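Local coordinates for protein deoxyribodipyrimidine photo-lyase (Oryza sativa Japonica Group, PDB 3UMV) that repairs ultraviolet-damaged DNA by using light and a bound FAD cofactor to split cyclobutane pyrimidine dimers back into single pyrimidines, at residues Asp328-Tyr333 and Cys442-Gln447; Pro335-Leu340 and Ser432-Cys437; Lys186-Lys191 and Leu320-Glu325. One frame throughout, in Å; residues are numbered along the deposited sequence.

Contact 1 (Asp328-Tyr333 and Cys442-Gln447). With EDO (1,2-ethanediol), chain D.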
loop_
_atom_site.group_PDB
_atom_site.type_symbol
_atom_site.label_atom_id
_atom_site.label_comp_id
_atom_site.label_asym_id
_atom_site.label_seq_id
_atom_site.Cartn_x
_atom_site.Cartn_y
_atom_site.Cartn_z
ATOM N N ASP A 328 0.514 -8.697 -2.694
ATOM C CA ASP A 328 0.402 -8.358 -4.127
ATOM C C ASP A 328 0.129 -9.621 -4.957
ATOM O O ASP A 328 -0.709 -9.630 -5.865
ATOM C CB ASP A 328 1.634 -7.611 -4.656
ATOM C CG ASP A 328 1.422 -6.093 -4.723
ATOM O OD1 ASP A 328 1.974 -5.421 -5.640
ATOM O OD2 ASP A 328 0.685 -5.573 -3.855
ATOM N N ASN A 329 0.855 -10.692 -4.640
ATOM C CA ASN A 329 0.658 -11.968 -5.310
ATOM C C ASN A 329 -0.813 -12.359 -5.262
ATOM O O ASN A 329 -1.412 -12.691 -6.285
ATOM C CB ASN A 329 1.522 -13.036 -4.652
ATOM C CG ASN A 329 1.180 -14.438 -5.122
ATOM O OD1 ASN A 329 0.433 -15.149 -4.460
ATOM N ND2 ASN A 329 1.697 -14.824 -6.277
ATOM N N PHE A 330 -1.400 -12.282 -4.072
ATOM C CA PHE A 330 -2.769 -12.724 -3.909
ATOM C C PHE A 330 -3.744 -11.853 -4.679
ATOM O O PHE A 330 -4.583 -12.356 -5.427
ATOM C CB PHE A 330 -3.147 -12.779 -2.436
ATOM C CG PHE A 330 -4.573 -13.164 -2.206
ATOM C CD1 PHE A 330 -4.982 -14.491 -2.330
ATOM C CD2 PHE A 330 -5.507 -12.208 -1.870
ATOM C CE1 PHE A 330 -6.308 -14.842 -2.122
ATOM C CE2 PHE A 330 -6.847 -12.568 -1.654
ATOM C CZ PHE A 330 -7.235 -13.870 -1.778
ATOM N N CYS A 331 -3.650 -10.543 -4.505
ATOM C CA CYS A 331 -4.592 -9.667 -5.190
ATOM C C CYS A 331 -4.428 -9.714 -6.723
ATOM O O CYS A 331 -5.402 -9.606 -7.457
ATOM C CB CYS A 331 -4.502 -8.234 -4.664
ATOM S SG CYS A 331 -4.927 -8.060 -2.921
ATOM N N TYR A 332 -3.199 -9.903 -7.201
ATOM C CA TYR A 332 -2.947 -9.959 -8.636
ATOM C C TYR A 332 -3.590 -11.193 -9.286
ATOM O O TYR A 332 -4.149 -11.095 -10.374
ATOM C CB TYR A 332 -1.435 -9.918 -8.900
ATOM C CG TYR A 332 -1.075 -10.000 -10.368
ATOM C CD1 TYR A 332 -1.243 -8.896 -11.207
ATOM C CD2 TYR A 332 -0.551 -11.166 -10.913
ATOM C CE1 TYR A 332 -0.914 -8.959 -12.538
ATOM C CE2 TYR A 332 -0.212 -11.227 -12.256
ATOM C CZ TYR A 332 -0.399 -10.117 -13.056
ATOM O OH TYR A 332 -0.077 -10.154 -14.392
ATOM N N TYR A 333 -3.541 -12.341 -8.602
ATOM C CA TYR A 333 -4.010 -13.598 -9.183
ATOM C C TYR A 333 -5.421 -13.994 -8.767
ATOM O O TYR A 333 -6.041 -14.830 -9.430
ATOM C CB TYR A 333 -3.054 -14.767 -8.884
ATOM C CG TYR A 333 -1.760 -14.726 -9.658
ATOM C CD1 TYR A 333 -1.754 -14.850 -11.043
ATOM C CD2 TYR A 333 -0.541 -14.562 -9.012
ATOM C CE1 TYR A 333 -0.568 -14.813 -11.762
ATOM C CE2 TYR A 333 0.651 -14.526 -9.725
ATOM C CZ TYR A 333 0.625 -14.652 -11.100
ATOM O OH TYR A 333 1.791 -14.616 -11.821
ATOM N N CYS A 442 -10.840 -15.165 7.189
ATOM C CA CYS A 442 -10.997 -16.279 6.246
ATOM C C CYS A 442 -9.777 -17.198 6.198
ATOM O O CYS A 442 -9.682 -18.051 5.324
ATOM C CB CYS A 442 -11.280 -15.767 4.834
ATOM S SG CYS A 442 -12.723 -14.761 4.750
ATOM N N GLY A 443 -8.861 -17.012 7.140
ATOM C CA GLY A 443 -7.671 -17.834 7.257
ATOM C C GLY A 443 -6.738 -17.819 6.054
ATOM O O GLY A 443 -5.967 -18.745 5.857
ATOM N N LEU A 444 -6.811 -16.766 5.243
ATOM C CA LEU A 444 -5.964 -16.666 4.058
ATOM C C LEU A 444 -4.501 -16.699 4.483
ATOM O O LEU A 444 -4.120 -16.033 5.439
ATOM C CB LEU A 444 -6.264 -15.364 3.302
ATOM C CG LEU A 444 -5.460 -15.122 2.014
ATOM C CD1 LEU A 444 -5.702 -16.241 1.015
ATOM C CD2 LEU A 444 -5.753 -13.762 1.384
ATOM N N HIS A 445 -3.703 -17.504 3.782
ATOM C CA HIS A 445 -2.259 -17.641 4.048
ATOM C C HIS A 445 -1.949 -18.254 5.416
ATOM O O HIS A 445 -0.792 -18.258 5.844
ATOM C CB HIS A 445 -1.522 -16.307 3.931
ATOM C CG HIS A 445 -1.732 -15.591 2.635
ATOM N ND1 HIS A 445 -1.783 -16.231 1.413
ATOM C CD2 HIS A 445 -1.881 -14.267 2.374
ATOM C CE1 HIS A 445 -1.961 -15.334 0.457
ATOM N NE2 HIS A 445 -2.022 -14.136 1.016
ATOM N N ASP A 446 -2.985 -18.731 6.108
ATOM C CA ASP A 446 -2.829 -19.398 7.400
ATOM C C ASP A 446 -3.147 -20.880 7.289
ATOM O O ASP A 446 -3.751 -21.329 6.302
ATOM C CB ASP A 446 -3.803 -18.778 8.397
ATOM C CG ASP A 446 -3.377 -18.960 9.843
ATOM O OD1 ASP A 446 -4.049 -18.366 10.709
ATOM O OD2 ASP A 446 -2.383 -19.674 10.124
ATOM N N GLN A 447 -2.780 -21.637 8.322
ATOM C CA GLN A 447 -3.233 -23.023 8.474
ATOM C C GLN A 447 -4.574 -23.056 9.225
ATOM O O GLN A 447 -5.012 -22.041 9.767
ATOM C CB GLN A 447 -2.219 -23.818 9.281
ATOM C CG GLN A 447 -2.002 -23.274 10.672
ATOM C CD GLN A 447 -1.236 -24.260 11.543
ATOM O OE1 GLN A 447 -0.018 -24.190 11.642
ATOM N NE2 GLN A 447 -1.951 -25.185 12.162
HETATM C C1 EDO D . 0.371 -22.118 7.153
HETATM O O1 EDO D . 1.080 -22.442 8.286
HETATM C C2 EDO D . 0.486 -20.886 6.566
HETATM O O2 EDO D . 1.050 -19.817 7.233
#
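Phe330 and His445 mark the closest backbone approach, their CA atoms 9.4 Å apart, so side chains alone span the gap between the last turns of helix 310-333 and a type II beta turn, Gly443 to Asp446. The turn follows helix 431-442 in the helical, FAD-binding part of the photolyase, and Asp446 N closes it on Gly443 O at 3.0 Å. Gly443, with phi positive, is the first residue to leave the helical conformation. Across the gap, Phe330 CG stands anti to the backbone nitrogen (chi1 177°), which sends the ring out toward Leu444, arriving from the opposite direction. The evidence for a CH-pi contact is direct: Leu444 CD2 lies 3.4 Å from the Phe330 ring centroid and 10° off its normal, while Leu444 CD1 reaches Phe330 CE1 at 3.5 Å. Leu444 also serves the neighbouring imidazole, since its CG sits over the centre of the His445 ring. The two rings meet obliquely, planes at 85°. Cutting the Phe330 ring back to an alanine is likely to leave the Leu444 methyls without the face they rest on and to open a gap beside Val435, which also packs on this ring. The imidazole is fixed through His445 ND1, which bonds to Tyr183 O. His445 NE2, by contrast, is buried with no polar partner in the model, and Phe330 CB lies near the imidazole plane, 3.9 Å from that nitrogen.

Contact 2 (Pro335-Leu340 and Ser432-Cys437). With FAD (flavin-adenine dinucleotide), chain I.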
loop_
_atom_site.group_PDB
_atom_site.type_symbol
_atom_site.label_atom_id
_atom_site.label_comp_id
_atom_site.label_asym_id
_atom_site.label_seq_id
_atom_site.Cartn_x
_atom_site.Cartn_y
_atom_site.Cartn_z
ATOM N N PRO A 335 -8.935 -12.416 -8.427
ATOM C CA PRO A 335 -9.790 -11.254 -8.714
ATOM C C PRO A 335 -10.769 -10.933 -7.593
ATOM O O PRO A 335 -11.137 -9.776 -7.441
ATOM C CB PRO A 335 -10.569 -11.689 -9.964
ATOM C CG PRO A 335 -9.703 -12.671 -10.622
ATOM C CD PRO A 335 -9.039 -13.433 -9.488
ATOM N N GLN A 336 -11.180 -11.939 -6.834
ATOM C CA GLN A 336 -12.109 -11.753 -5.727
ATOM C C GLN A 336 -11.375 -11.692 -4.388
ATOM O O GLN A 336 -11.695 -12.422 -3.432
ATOM C CB GLN A 336 -13.180 -12.849 -5.738
ATOM C CG GLN A 336 -14.137 -12.707 -6.913
ATOM C CD GLN A 336 -15.054 -13.907 -7.068
ATOM O OE1 GLN A 336 -16.219 -13.873 -6.670
ATOM N NE2 GLN A 336 -14.526 -14.981 -7.639
ATOM N N TYR A 337 -10.407 -10.788 -4.317
ATOM C CA TYR A 337 -9.492 -10.735 -3.182
ATOM C C TYR A 337 -10.106 -10.077 -1.952
ATOM O O TYR A 337 -9.512 -10.104 -0.879
ATOM C CB TYR A 337 -8.190 -10.022 -3.574
ATOM C CG TYR A 337 -8.396 -8.642 -4.161
ATOM C CD1 TYR A 337 -8.797 -7.572 -3.353
ATOM C CD2 TYR A 337 -8.205 -8.414 -5.513
ATOM C CE1 TYR A 337 -8.997 -6.307 -3.888
ATOM C CE2 TYR A 337 -8.401 -7.147 -6.063
ATOM C CZ TYR A 337 -8.798 -6.110 -5.251
ATOM O OH TYR A 337 -8.976 -4.872 -5.806
ATOM N N ASP A 338 -11.304 -9.510 -2.102
ATOM C CA ASP A 338 -11.970 -8.816 -1.002
ATOM C C ASP A 338 -13.316 -9.451 -0.659
ATOM O O ASP A 338 -14.219 -8.772 -0.173
ATOM C CB ASP A 338 -12.202 -7.337 -1.368
ATOM C CG ASP A 338 -13.029 -7.167 -2.648
ATOM O OD1 ASP A 338 -13.556 -6.056 -2.870
ATOM O OD2 ASP A 338 -13.169 -8.139 -3.424
ATOM N N SER A 339 -13.441 -10.754 -0.913
ATOM C CA SER A 339 -14.704 -11.458 -0.714
ATOM C C SER A 339 -14.438 -12.892 -0.258
ATOM O O SER A 339 -13.359 -13.440 -0.509
ATOM C CB SER A 339 -15.512 -11.456 -2.018
ATOM O OG SER A 339 -16.892 -11.638 -1.766
ATOM N N LEU A 340 -15.412 -13.500 0.412
ATOM C CA LEU A 340 -15.228 -14.853 0.936
ATOM C C LEU A 340 -14.897 -15.810 -0.197
ATOM O O LEU A 340 -14.201 -16.802 -0.004
ATOM C CB LEU A 340 -16.483 -15.321 1.683
ATOM C CG LEU A 340 -16.474 -16.751 2.222
ATOM C CD1 LEU A 340 -15.331 -16.942 3.219
ATOM C CD2 LEU A 340 -17.822 -17.090 2.884
ATOM N N SER A 432 -2.357 -5.228 1.041
ATOM C CA SER A 432 -2.095 -5.760 2.370
ATOM C C SER A 432 -3.232 -5.551 3.359
ATOM O O SER A 432 -3.313 -6.258 4.345
ATOM C CB SER A 432 -0.800 -5.190 2.953
ATOM O OG SER A 432 0.325 -5.544 2.158
ATOM N N GLY A 433 -4.090 -4.563 3.115
ATOM C CA GLY A 433 -5.288 -4.387 3.923
ATOM C C GLY A 433 -6.328 -5.450 3.631
ATOM O O GLY A 433 -6.894 -6.047 4.552
ATOM N N TYR A 434 -6.588 -5.681 2.350
ATOM C CA TYR A 434 -7.498 -6.739 1.956
ATOM C C TYR A 434 -6.974 -8.059 2.464
ATOM O O TYR A 434 -7.721 -8.861 3.044
ATOM C CB TYR A 434 -7.646 -6.789 0.439
ATOM C CG TYR A 434 -8.307 -5.547 -0.129
ATOM C CD1 TYR A 434 -7.592 -4.634 -0.866
ATOM C CD2 TYR A 434 -9.657 -5.306 0.087
ATOM C CE1 TYR A 434 -8.187 -3.500 -1.376
ATOM C CE2 TYR A 434 -10.271 -4.188 -0.432
ATOM C CZ TYR A 434 -9.536 -3.291 -1.166
ATOM O OH TYR A 434 -10.166 -2.177 -1.685
ATOM N N VAL A 435 -5.676 -8.289 2.272
ATOM C CA VAL A 435 -5.083 -9.556 2.679
ATOM C C VAL A 435 -5.059 -9.742 4.206
ATOM O O VAL A 435 -5.291 -10.843 4.687
ATOM C CB VAL A 435 -3.713 -9.826 1.996
ATOM C CG1 VAL A 435 -2.989 -11.052 2.607
ATOM C CG2 VAL A 435 -3.959 -10.073 0.508
ATOM N N GLY A 436 -4.798 -8.670 4.952
ATOM C CA GLY A 436 -4.849 -8.719 6.411
ATOM C C GLY A 436 -6.228 -9.118 6.925
ATOM O O GLY A 436 -6.358 -9.977 7.803
ATOM N N CYS A 437 -7.263 -8.502 6.366
ATOM C CA CYS A 437 -8.644 -8.830 6.746
ATOM C C CYS A 437 -8.966 -10.272 6.366
ATOM O O CYS A 437 -9.589 -11.008 7.156
ATOM C CB CYS A 437 -9.628 -7.857 6.091
ATOM S SG CYS A 437 -9.494 -6.171 6.744
HETATM P PA FAD I . 6.348 -3.252 10.591
HETATM O O1A FAD I . 6.186 -4.363 11.583
HETATM O O2A FAD I . 7.491 -2.318 10.879
HETATM O O5B FAD I . 6.484 -3.901 9.135
HETATM C C5B FAD I . 7.267 -3.309 8.121
HETATM C C4B FAD I . 6.582 -3.492 6.762
HETATM O O4B FAD I . 6.368 -4.861 6.454
HETATM C C3B FAD I . 5.197 -2.875 6.739
HETATM O O3B FAD I . 5.250 -1.493 6.475
HETATM C C2B FAD I . 4.561 -3.628 5.609
HETATM O O2B FAD I . 5.052 -3.136 4.376
HETATM C C1B FAD I . 5.130 -5.011 5.795
HETATM N N9A FAD I . 4.221 -5.853 6.590
HETATM C C8A FAD I . 4.238 -6.061 7.944
HETATM N N7A FAD I . 3.229 -6.914 8.241
HETATM C C5A FAD I . 2.565 -7.235 7.096
HETATM C C6A FAD I . 1.469 -8.054 6.794
HETATM N N6A FAD I . 0.882 -8.816 7.715
HETATM N N1A FAD I . 1.039 -8.170 5.491
HETATM C C2A FAD I . 1.692 -7.491 4.488
HETATM N N3A FAD I . 2.767 -6.682 4.786
HETATM C C4A FAD I . 3.197 -6.572 6.062
HETATM N N1 FAD I . -0.953 -3.335 6.024
HETATM C C2 FAD I . -1.000 -2.241 5.211
HETATM O O2 FAD I . 0.055 -1.861 4.702
HETATM N N3 FAD I . -2.204 -1.606 4.956
HETATM C C4 FAD I . -3.375 -2.060 5.536
HETATM O O4 FAD I . -4.446 -1.487 5.310
HETATM C C4X FAD I . -3.317 -3.182 6.353
HETATM N N5 FAD I . -4.443 -3.675 6.970
HETATM C C5X FAD I . -4.369 -4.803 7.764
HETATM C C6 FAD I . -5.528 -5.317 8.361
HETATM C C7 FAD I . -5.456 -6.456 9.169
HETATM C C7M FAD I . -6.719 -6.996 9.789
HETATM C C8 FAD I . -4.217 -7.067 9.380
HETATM C C8M FAD I . -4.075 -8.288 10.240
HETATM C C9 FAD I . -3.078 -6.542 8.794
HETATM C C9A FAD I . -3.152 -5.421 7.989
HETATM N N10 FAD I . -2.010 -4.904 7.412
HETATM C C10 FAD I . -2.109 -3.802 6.598
HETATM C "C1'" FAD I . -0.643 -5.537 7.627
HETATM C "C2'" FAD I . 0.145 -4.961 8.846
HETATM O "O2'" FAD I . -0.618 -4.880 10.056
HETATM C "C3'" FAD I . 0.765 -3.574 8.591
HETATM O "O3'" FAD I . 1.483 -3.604 7.387
HETATM C "C4'" FAD I . 1.711 -3.120 9.705
HETATM O "O4'" FAD I . 1.014 -3.074 10.936
HETATM C "C5'" FAD I . 2.269 -1.750 9.325
HETATM O "O5'" FAD I . 2.949 -1.079 10.359
HETATM P P FAD I . 4.543 -0.909 10.265
HETATM O O1P FAD I . 4.944 -0.332 8.922
HETATM O O2P FAD I . 5.021 -0.075 11.425
HETATM O O3P FAD I . 4.929 -2.462 10.467
HETATM O O HOH W 1 -10.164 -2.874 -4.640
#
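The outer wall of the FAD pocket is packed here, where Tyr434 on helix 431-442 leans against Tyr337 in the loop after helix 310-333. The two aromatics form an edge-to-face (T-shaped) pair with centroids 5.0 Å apart and planes at 62°. Tyr337 supplies the edge: its CE1 stands over the centre of the Tyr434 ring, and the nearest atom it meets is Tyr434 CD1 at 3.7 Å. That approach follows from chi1 of 55° at Tyr337, which places CG between the backbone nitrogen and the carbonyl carbon. Beside it, Asp338 CB touches Tyr434 CD2 at 3.6 Å, obliquely to the ring. The phenol ends are tied by a single water, 2.6 Å from Tyr337 OH and 3.0 Å from Tyr434 OH. On the loop side Arg141 makes a salt bridge to Asp338, a cation-pi contact with the Tyr337 ring, and a hydrogen bond between its backbone N and Tyr337 OH. Tyr337 O is buried without a polar partner in the model. Helix 431-442 turns its glycines to the cofactor instead: Gly433 CA comes to 3.2 Å from FAD N5, and Gly436 CA to 3.5 Å from FAD C8. A modelled CB on either would clash with the flavin, consistent with a close seat for the isoalloxazine on this glycine-lined helix face, in the FAD-binding domain of a photolyase.

Contact 3 (Lys186-Lys191 and Leu320-Glu325). With FAD (flavin-adenine dinucleotide), chain I.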
loop_
_atom_site.group_PDB
_atom_site.type_symbol
_atom_site.label_atom_id
_atom_site.label_comp_id
_atom_site.label_asym_id
_atom_site.label_seq_id
_atom_site.Cartn_x
_atom_site.Cartn_y
_atom_site.Cartn_z
ATOM N N LYS A 186 5.298 -19.330 3.494
ATOM C CA LYS A 186 6.293 -20.379 3.305
ATOM C C LYS A 186 6.494 -20.723 1.833
ATOM O O LYS A 186 7.632 -20.743 1.329
ATOM C CB LYS A 186 5.921 -21.627 4.098
ATOM C CG LYS A 186 7.037 -22.673 4.122
ATOM C CD LYS A 186 6.998 -23.594 2.923
ATOM C CE LYS A 186 8.197 -24.533 2.931
ATOM N NZ LYS A 186 7.959 -25.755 2.114
ATOM N N THR A 187 5.403 -20.995 1.132
ATOM C CA THR A 187 5.511 -21.413 -0.264
ATOM C C THR A 187 5.949 -20.257 -1.157
ATOM O O THR A 187 6.679 -20.445 -2.123
ATOM C CB THR A 187 4.200 -22.061 -0.784
ATOM O OG1 THR A 187 3.167 -21.077 -0.875
ATOM C CG2 THR A 187 3.746 -23.178 0.157
ATOM N N PHE A 188 5.517 -19.053 -0.810
ATOM C CA PHE A 188 5.941 -17.869 -1.534
ATOM C C PHE A 188 7.439 -17.601 -1.311
ATOM O O PHE A 188 8.179 -17.329 -2.259
ATOM C CB PHE A 188 5.105 -16.665 -1.108
ATOM C CG PHE A 188 5.379 -15.440 -1.916
ATOM C CD1 PHE A 188 4.938 -15.354 -3.223
ATOM C CD2 PHE A 188 6.085 -14.374 -1.376
ATOM C CE1 PHE A 188 5.188 -14.222 -3.985
ATOM C CE2 PHE A 188 6.332 -13.243 -2.129
ATOM C CZ PHE A 188 5.883 -13.169 -3.436
ATOM N N ARG A 189 7.892 -17.715 -0.063
ATOM C CA ARG A 189 9.315 -17.529 0.250
ATOM C C ARG A 189 10.199 -18.512 -0.518
ATOM O O ARG A 189 11.300 -18.164 -0.955
ATOM C CB ARG A 189 9.543 -17.685 1.752
ATOM C CG ARG A 189 10.951 -17.370 2.239
ATOM C CD ARG A 189 11.082 -17.765 3.718
ATOM N NE ARG A 189 9.971 -17.243 4.521
ATOM C CZ ARG A 189 9.099 -17.996 5.184
ATOM N NH1 ARG A 189 8.123 -17.426 5.887
ATOM N NH2 ARG A 189 9.197 -19.319 5.157
ATOM N N GLY A 190 9.722 -19.738 -0.685
ATOM C CA GLY A 190 10.478 -20.748 -1.400
ATOM C C GLY A 190 10.819 -20.266 -2.800
ATOM O O GLY A 190 11.920 -20.479 -3.294
ATOM N N LYS A 191 9.877 -19.590 -3.438
ATOM C CA LYS A 191 10.107 -19.105 -4.793
ATOM C C LYS A 191 10.967 -17.846 -4.865
ATOM O O LYS A 191 11.907 -17.782 -5.655
ATOM C CB LYS A 191 8.779 -18.925 -5.537
ATOM C CG LYS A 191 8.104 -20.258 -5.808
ATOM C CD LYS A 191 6.956 -20.169 -6.788
ATOM C CE LYS A 191 6.197 -21.470 -6.789
ATOM N NZ LYS A 191 4.954 -21.395 -7.590
ATOM N N LEU A 320 8.664 -7.210 5.517
ATOM C CA LEU A 320 8.785 -6.174 4.508
ATOM C C LEU A 320 8.731 -6.704 3.069
ATOM O O LEU A 320 8.176 -6.042 2.195
ATOM C CB LEU A 320 10.091 -5.397 4.711
ATOM C CG LEU A 320 10.437 -4.377 3.627
ATOM C CD1 LEU A 320 9.515 -3.189 3.738
ATOM C CD2 LEU A 320 11.886 -3.941 3.778
ATOM N N VAL A 321 9.329 -7.870 2.820
ATOM C CA VAL A 321 9.433 -8.406 1.466
ATOM C C VAL A 321 8.494 -9.576 1.245
ATOM O O VAL A 321 7.593 -9.514 0.411
ATOM C CB VAL A 321 10.880 -8.812 1.116
ATOM C CG1 VAL A 321 10.942 -9.502 -0.257
ATOM C CG2 VAL A 321 11.789 -7.583 1.164
ATOM N N VAL A 322 8.677 -10.647 2.001
ATOM C CA VAL A 322 7.851 -11.819 1.781
ATOM C C VAL A 322 6.350 -11.592 2.021
ATOM O O VAL A 322 5.533 -11.880 1.154
ATOM C CB VAL A 322 8.357 -13.033 2.576
ATOM C CG1 VAL A 322 7.308 -14.115 2.588
ATOM C CG2 VAL A 322 9.634 -13.554 1.931
ATOM N N ARG A 323 5.995 -11.084 3.192
ATOM C CA ARG A 323 4.584 -10.913 3.504
ATOM C C ARG A 323 3.939 -9.858 2.604
ATOM O O ARG A 323 2.896 -10.111 1.992
ATOM C CB ARG A 323 4.383 -10.586 4.983
ATOM C CG ARG A 323 4.837 -11.695 5.919
ATOM C CD ARG A 323 3.782 -11.951 6.992
ATOM N NE ARG A 323 2.558 -12.503 6.417
ATOM C CZ ARG A 323 2.246 -13.795 6.440
ATOM N NH1 ARG A 323 1.114 -14.223 5.892
ATOM N NH2 ARG A 323 3.069 -14.656 7.024
ATOM N N ARG A 324 4.565 -8.689 2.507
ATOM C CA ARG A 324 3.983 -7.597 1.735
ATOM C C ARG A 324 3.810 -8.044 0.286
ATOM O O ARG A 324 2.745 -7.860 -0.307
ATOM C CB ARG A 324 4.844 -6.337 1.794
ATOM C CG ARG A 324 4.286 -5.197 0.932
ATOM C CD ARG A 324 5.204 -3.994 0.970
ATOM N NE ARG A 324 6.562 -4.431 0.678
ATOM C CZ ARG A 324 7.056 -4.651 -0.534
ATOM N NH1 ARG A 324 6.327 -4.422 -1.631
ATOM N NH2 ARG A 324 8.308 -5.087 -0.651
ATOM N N GLU A 325 4.852 -8.645 -0.276
ATOM C CA GLU A 325 4.774 -9.076 -1.665
ATOM C C GLU A 325 3.824 -10.249 -1.891
ATOM O O GLU A 325 3.264 -10.397 -2.981
ATOM C CB GLU A 325 6.181 -9.262 -2.264
ATOM C CG GLU A 325 6.877 -7.910 -2.348
ATOM C CD GLU A 325 8.267 -7.902 -2.970
ATOM O OE1 GLU A 325 8.617 -8.809 -3.760
ATOM O OE2 GLU A 325 8.993 -6.927 -2.674
HETATM P PA FAD I . 6.348 -3.252 10.591
HETATM O O1A FAD I . 6.186 -4.363 11.583
HETATM O O2A FAD I . 7.491 -2.318 10.879
HETATM O O5B FAD I . 6.484 -3.901 9.135
HETATM C C5B FAD I . 7.267 -3.309 8.121
HETATM C C4B FAD I . 6.582 -3.492 6.762
HETATM O O4B FAD I . 6.368 -4.861 6.454
HETATM C C3B FAD I . 5.197 -2.875 6.739
HETATM O O3B FAD I . 5.250 -1.493 6.475
HETATM C C2B FAD I . 4.561 -3.628 5.609
HETATM O O2B FAD I . 5.052 -3.136 4.376
HETATM C C1B FAD I . 5.130 -5.011 5.795
HETATM N N9A FAD I . 4.221 -5.853 6.590
HETATM C C8A FAD I . 4.238 -6.061 7.944
HETATM N N7A FAD I . 3.229 -6.914 8.241
HETATM C C5A FAD I . 2.565 -7.235 7.096
HETATM C C6A FAD I . 1.469 -8.054 6.794
HETATM N N6A FAD I . 0.882 -8.816 7.715
HETATM N N1A FAD I . 1.039 -8.170 5.491
HETATM C C2A FAD I . 1.692 -7.491 4.488
HETATM N N3A FAD I . 2.767 -6.682 4.786
HETATM C C4A FAD I . 3.197 -6.572 6.062
HETATM N N1 FAD I . -0.953 -3.335 6.024
HETATM C C2 FAD I . -1.000 -2.241 5.211
HETATM O O2 FAD I . 0.055 -1.861 4.702
HETATM N N3 FAD I . -2.204 -1.606 4.956
HETATM C C4 FAD I . -3.375 -2.060 5.536
HETATM O O4 FAD I . -4.446 -1.487 5.310
HETATM C C4X FAD I . -3.317 -3.182 6.353
HETATM N N5 FAD I . -4.443 -3.675 6.970
HETATM C C5X FAD I . -4.369 -4.803 7.764
HETATM C C6 FAD I . -5.528 -5.317 8.361
HETATM C C7 FAD I . -5.456 -6.456 9.169
HETATM C C7M FAD I . -6.719 -6.996 9.789
HETATM C C8 FAD I . -4.217 -7.067 9.380
HETATM C C8M FAD I . -4.075 -8.288 10.240
HETATM C C9 FAD I . -3.078 -6.542 8.794
HETATM C C9A FAD I . -3.152 -5.421 7.989
HETATM N N10 FAD I . -2.010 -4.904 7.412
HETATM C C10 FAD I . -2.109 -3.802 6.598
HETATM C "C1'" FAD I . -0.643 -5.537 7.627
HETATM C "C2'" FAD I . 0.145 -4.961 8.846
HETATM O "O2'" FAD I . -0.618 -4.880 10.056
HETATM C "C3'" FAD I . 0.765 -3.574 8.591
HETATM O "O3'" FAD I . 1.483 -3.604 7.387
HETATM C "C4'" FAD I . 1.711 -3.120 9.705
HETATM O "O4'" FAD I . 1.014 -3.074 10.936
HETATM C "C5'" FAD I . 2.269 -1.750 9.325
HETATM O "O5'" FAD I . 2.949 -1.079 10.359
HETATM P P FAD I . 4.543 -0.909 10.265
HETATM O O1P FAD I . 4.944 -0.332 8.922
HETATM O O2P FAD I . 5.021 -0.075 11.425
HETATM O O3P FAD I . 4.929 -2.462 10.467
#
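Phe188 is the first residue of Lys186-Lys191 to make a substantial contact with Leu320-Glu325, a helix-on-helix packing that joins helix 185-193 to FAD-binding helix 310-333. The two short axes pass 9.6 Å apart at a crossing angle of 120°, and few side chains meet: Phe188 and Arg189 from one helix, Val322 and Glu325 from the other. Phe188 turns its ring away from its own amide nitrogen (chi1 -174°) and projects it at the backbone of the other helix: CD2 lies 3.6 Å from Val322 O, and CZ lies 3.8 Å from Glu325 O. Both carbonyl oxygens approach the ring obliquely, and Glu325 CB fills in beside its CE2 and CZ atoms. Next in sequence, Arg189 contributes only the base of its chain, CG resting 4.0 Å from Val322 CG2, the two side chains crossing at about a right angle. Its charged end is led off to Glu318 by a salt bridge. Val322 is therefore divided between two neighbours, CG1 facing Phe188 and CG2 facing Arg189.

Behind this interface helix 310-333 widens into a pi-type turn at 320-323. Arg324 N is 4.5 Å from Leu320 O, too far for the usual helical bond, and the arginine side chain takes that oxygen instead: Arg324 NE reaches Leu320 O at 2.7 Å, nearly in line with the C=O bond (168°). Arg324 NH2 also forms a salt bridge with Glu325 OE2 at 2.8 Å, using the anti lone pair of that oxygen. The carboxylate is gripped further by the backbone nitrogens of Val171 and Val172, which would steady the arginine beside the cofactor. Arg324 CA sits 3.4 Å from adenine N3A of FAD, whose ribose O2B lies at the edge of the guanidinium.

Along the chain contact 3 comes first and closes before either of the others opens; contact 2 then falls wholly within the span bridged by contact 1. Contacts 1 and 3 share helix 310-333, use successive parts of it and have centres about 11 Å apart. Contacts 1 and 2 are nearer neighbours, about 7 Å between centres, and join directly where Phe330 CE2 meets Tyr337 CB at 3.5 Å and His445 CD2 meets Val435 CG1 at 3.4 Å. Contacts 2 and 3 lie about 17 Å apart, yet both touch FAD, contact 3 at the adenosine half and contact 2 at the flavin, with Ser432 also reaching adenine. Helices 310-333 and 431-442 thus carry both packing and cofactor-pocket residues.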